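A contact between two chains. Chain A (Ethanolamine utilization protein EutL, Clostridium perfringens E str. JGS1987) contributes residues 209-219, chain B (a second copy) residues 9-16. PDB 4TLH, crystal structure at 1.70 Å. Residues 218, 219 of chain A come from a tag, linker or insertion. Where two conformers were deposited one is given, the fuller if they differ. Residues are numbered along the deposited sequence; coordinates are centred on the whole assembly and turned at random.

Chain A, residues 209-219: SVASNPLGFLE
Chain B, residues 9-16: NVLSVKII

Chain B supplies a strand, Val10(B) to Ile16(B), preceded by Asn9(B) in loop. Chain A enters with a helix that includes Ser209(A) to Ala211(A), makes a type I turn from Asn213(A) to Gly216(A), and continues into a 3-10 segment at Phe217(A) and Leu218(A). The turn is closed by Gly216(A) N to Asn213(A) O, 3.1 Å. Leu215(A) CA and Ser12(B) CA lie 4.6 Å apart. Gly216(A) CA and Lys14(B) CA lie 5.2 Å apart.

Val10(B) (chi1 t) points toward chain A. Its CG1 is 4.2 Å from Leu215(A) CD2. Leu215(A) (m, t) has its CA-to-CB bond directed away, but the end of its side chain comes nearer.

Leu11(B) (phi/psi -102/-32; m, t) points away and makes contact through its backbone. Its O is 3.7 Å from Leu215(A) CD2 and 4.0 Å from Pro214(A) CB.

Ser12(B) (-160/146; chi1 t) donates from OG to Pro214(A) O at 2.7 Å. Val13(B) N donates to the same Pro214(A) O at 3.0 Å, with an angle of 160°. One carbonyl thus accepts from two successive residues.

Val13(B) (-144/134; chi1 t) is the most covered residue. Its CG1 lies 3.6 Å from Phe217(A) CE1, obliquely to the ring (chi1 p, chi2 -89°). Its CG2 lies 3.8 Å from CD1 of the tag residue Leu218(A) (m, t). Gly216(A) (44/-127) sits against Val13(B) O. An ideal CB on Gly216(A) would fall 2.5 Å from Val13(B) O, a clash, and the positive phi also favours glycine. Water 1 lies between the chains, its oxygen 2.8 Å from Val13(B) O and 3.0 Å from Asn213(A) O.

Lys14(B) (t, p, t, t) reaches water 2, with NZ 2.5 Å from its oxygen. This water donates to Asn213(A) O at 3.0 Å.

Ile15(B) (m, t) points toward chain A. Its CD1 is 4.0 Å from Phe217(A) CE1. Ile16(B) is out of reach.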

# COMPACT_ATOMS: atom_id res chain seq x y z
N SER A 209 3.80 -15.67 -22.93
CA SER A 209 2.76 -16.62 -23.31
C SER A 209 1.40 -16.18 -22.76
O SER A 209 0.40 -16.22 -23.47
CB SER A 209 3.12 -18.01 -22.79
OG SER A 209 2.30 -18.99 -23.39
N VAL A 210 1.39 -15.76 -21.50
CA VAL A 210 0.17 -15.25 -20.88
C VAL A 210 -0.26 -13.95 -21.55
O VAL A 210 -1.45 -13.73 -21.85
CB VAL A 210 0.35 -15.01 -19.37
CG1 VAL A 210 -0.88 -14.35 -18.77
CG2 VAL A 210 0.62 -16.33 -18.66
N ALA A 211 0.71 -13.09 -21.82
CA ALA A 211 0.40 -11.79 -22.39
C ALA A 211 -0.27 -11.95 -23.74
O ALA A 211 -1.15 -11.18 -24.10
CB ALA A 211 1.65 -10.95 -22.49
N SER A 212 0.10 -12.99 -24.49
CA SER A 212 -0.45 -13.17 -25.83
C SER A 212 -1.85 -13.81 -25.79
O SER A 212 -2.53 -13.90 -26.82
CB SER A 212 0.50 -14.02 -26.65
OG SER A 212 0.46 -15.37 -26.24
N ASN A 213 -2.28 -14.25 -24.62
CA ASN A 213 -3.62 -14.83 -24.48
C ASN A 213 -4.09 -14.75 -23.04
O ASN A 213 -4.12 -15.76 -22.33
CB ASN A 213 -3.63 -16.26 -24.96
CG ASN A 213 -5.02 -16.83 -25.00
OD1 ASN A 213 -5.98 -16.12 -25.30
ND2 ASN A 213 -5.15 -18.10 -24.66
N PRO A 214 -4.43 -13.54 -22.59
CA PRO A 214 -4.71 -13.25 -21.18
C PRO A 214 -5.87 -14.06 -20.60
O PRO A 214 -5.84 -14.35 -19.41
CB PRO A 214 -5.07 -11.76 -21.20
CG PRO A 214 -4.51 -11.22 -22.44
CD PRO A 214 -4.53 -12.34 -23.44
N LEU A 215 -6.84 -14.44 -21.42
CA LEU A 215 -8.00 -15.15 -20.90
C LEU A 215 -7.91 -16.68 -21.06
O LEU A 215 -8.90 -17.39 -20.93
CB LEU A 215 -9.27 -14.61 -21.57
CG LEU A 215 -9.77 -13.27 -21.02
CD1 LEU A 215 -11.01 -12.89 -21.79
CD2 LEU A 215 -10.05 -13.33 -19.50
N GLY A 216 -6.69 -17.17 -21.29
CA GLY A 216 -6.44 -18.60 -21.36
C GLY A 216 -7.48 -19.38 -22.15
O GLY A 216 -7.80 -19.04 -23.29
N PHE A 217 -8.03 -20.42 -21.53
CA PHE A 217 -8.91 -21.36 -22.25
C PHE A 217 -10.22 -20.73 -22.70
O PHE A 217 -10.95 -21.31 -23.49
CB PHE A 217 -9.22 -22.57 -21.37
CG PHE A 217 -10.05 -22.25 -20.16
CD1 PHE A 217 -9.44 -21.88 -18.96
CD2 PHE A 217 -11.44 -22.33 -20.21
CE1 PHE A 217 -10.21 -21.60 -17.83
CE2 PHE A 217 -12.21 -22.04 -19.09
CZ PHE A 217 -11.58 -21.67 -17.89
N LEU A 218 -10.53 -19.55 -22.18
CA LEU A 218 -11.74 -18.87 -22.62
C LEU A 218 -11.58 -18.39 -24.05
O LEU A 218 -12.57 -18.09 -24.72
CB LEU A 218 -12.07 -17.71 -21.70
CG LEU A 218 -12.32 -18.08 -20.24
CD1 LEU A 218 -12.44 -16.81 -19.41
CD2 LEU A 218 -13.57 -18.95 -20.10
N GLU A 219 -10.34 -18.32 -24.52
CA GLU A 219 -10.02 -17.71 -25.80
C GLU A 219 -9.74 -18.73 -26.90
O GLU A 219 -9.74 -18.38 -28.08
CB GLU A 219 -8.81 -16.79 -25.66
CG GLU A 219 -8.76 -15.68 -26.69
CD GLU A 219 -9.83 -14.64 -26.47
OE1 GLU A 219 -10.46 -14.65 -25.40
OE2 GLU A 219 -10.05 -13.81 -27.38
N ASN B 9 -15.40 -6.95 -13.82
CA ASN B 9 -14.82 -7.60 -15.00
C ASN B 9 -13.60 -8.48 -14.68
O ASN B 9 -12.71 -8.10 -13.92
CB ASN B 9 -14.37 -6.56 -16.02
CG ASN B 9 -15.49 -5.65 -16.46
OD1 ASN B 9 -16.32 -6.03 -17.28
ND2 ASN B 9 -15.52 -4.44 -15.90
N VAL B 10 -13.57 -9.66 -15.30
CA VAL B 10 -12.43 -10.54 -15.24
C VAL B 10 -11.42 -10.14 -16.31
O VAL B 10 -11.78 -9.91 -17.46
CB VAL B 10 -12.87 -12.01 -15.45
CG1 VAL B 10 -11.66 -12.93 -15.59
CG2 VAL B 10 -13.74 -12.42 -14.26
N LEU B 11 -10.14 -10.07 -15.91
CA LEU B 11 -9.09 -9.62 -16.81
C LEU B 11 -8.23 -10.74 -17.39
O LEU B 11 -7.74 -10.63 -18.51
CB LEU B 11 -8.19 -8.62 -16.08
CG LEU B 11 -8.93 -7.39 -15.54
CD1 LEU B 11 -7.99 -6.50 -14.71
CD2 LEU B 11 -9.54 -6.57 -16.65
N SER B 12 -8.04 -11.81 -16.61
CA SER B 12 -7.11 -12.86 -16.98
C SER B 12 -7.43 -14.14 -16.22
O SER B 12 -7.82 -14.09 -15.04
CB SER B 12 -5.67 -12.42 -16.68
OG SER B 12 -4.73 -13.39 -17.09
N VAL B 13 -7.19 -15.25 -16.89
CA VAL B 13 -7.48 -16.59 -16.40
C VAL B 13 -6.37 -17.54 -16.89
O VAL B 13 -6.02 -17.50 -18.07
CB VAL B 13 -8.85 -17.09 -16.93
CG1 VAL B 13 -9.17 -18.49 -16.42
CG2 VAL B 13 -9.97 -16.11 -16.59
N LYS B 14 -5.83 -18.39 -16.02
CA LYS B 14 -4.85 -19.37 -16.47
C LYS B 14 -4.89 -20.60 -15.59
O LYS B 14 -5.07 -20.49 -14.38
CB LYS B 14 -3.45 -18.76 -16.48
CG LYS B 14 -2.37 -19.61 -17.11
CD LYS B 14 -2.48 -19.56 -18.63
CE LYS B 14 -1.53 -20.51 -19.31
NZ LYS B 14 -1.64 -20.40 -20.78
N ILE B 15 -4.73 -21.78 -16.21
CA ILE B 15 -4.58 -23.03 -15.48
C ILE B 15 -3.16 -23.57 -15.56
O ILE B 15 -2.51 -23.55 -16.62
CB ILE B 15 -5.57 -24.11 -16.01
CG1 ILE B 15 -7.00 -23.67 -15.73
CG2 ILE B 15 -5.29 -25.50 -15.38
CD1 ILE B 15 -8.06 -24.59 -16.25
N ILE B 16 -2.70 -24.10 -14.43
CA ILE B 16 -1.43 -24.79 -14.30
C ILE B 16 -1.71 -26.24 -13.97
O ILE B 16 -2.36 -26.51 -12.95
CB ILE B 16 -0.55 -24.19 -13.19
CG1 ILE B 16 -0.23 -22.73 -13.48
CG2 ILE B 16 0.74 -25.01 -13.02
CD1 ILE B 16 0.43 -22.00 -12.32
O HOH W 1 -3.80 -16.92 -19.60
O HOH W 2 -2.52 -18.15 -21.36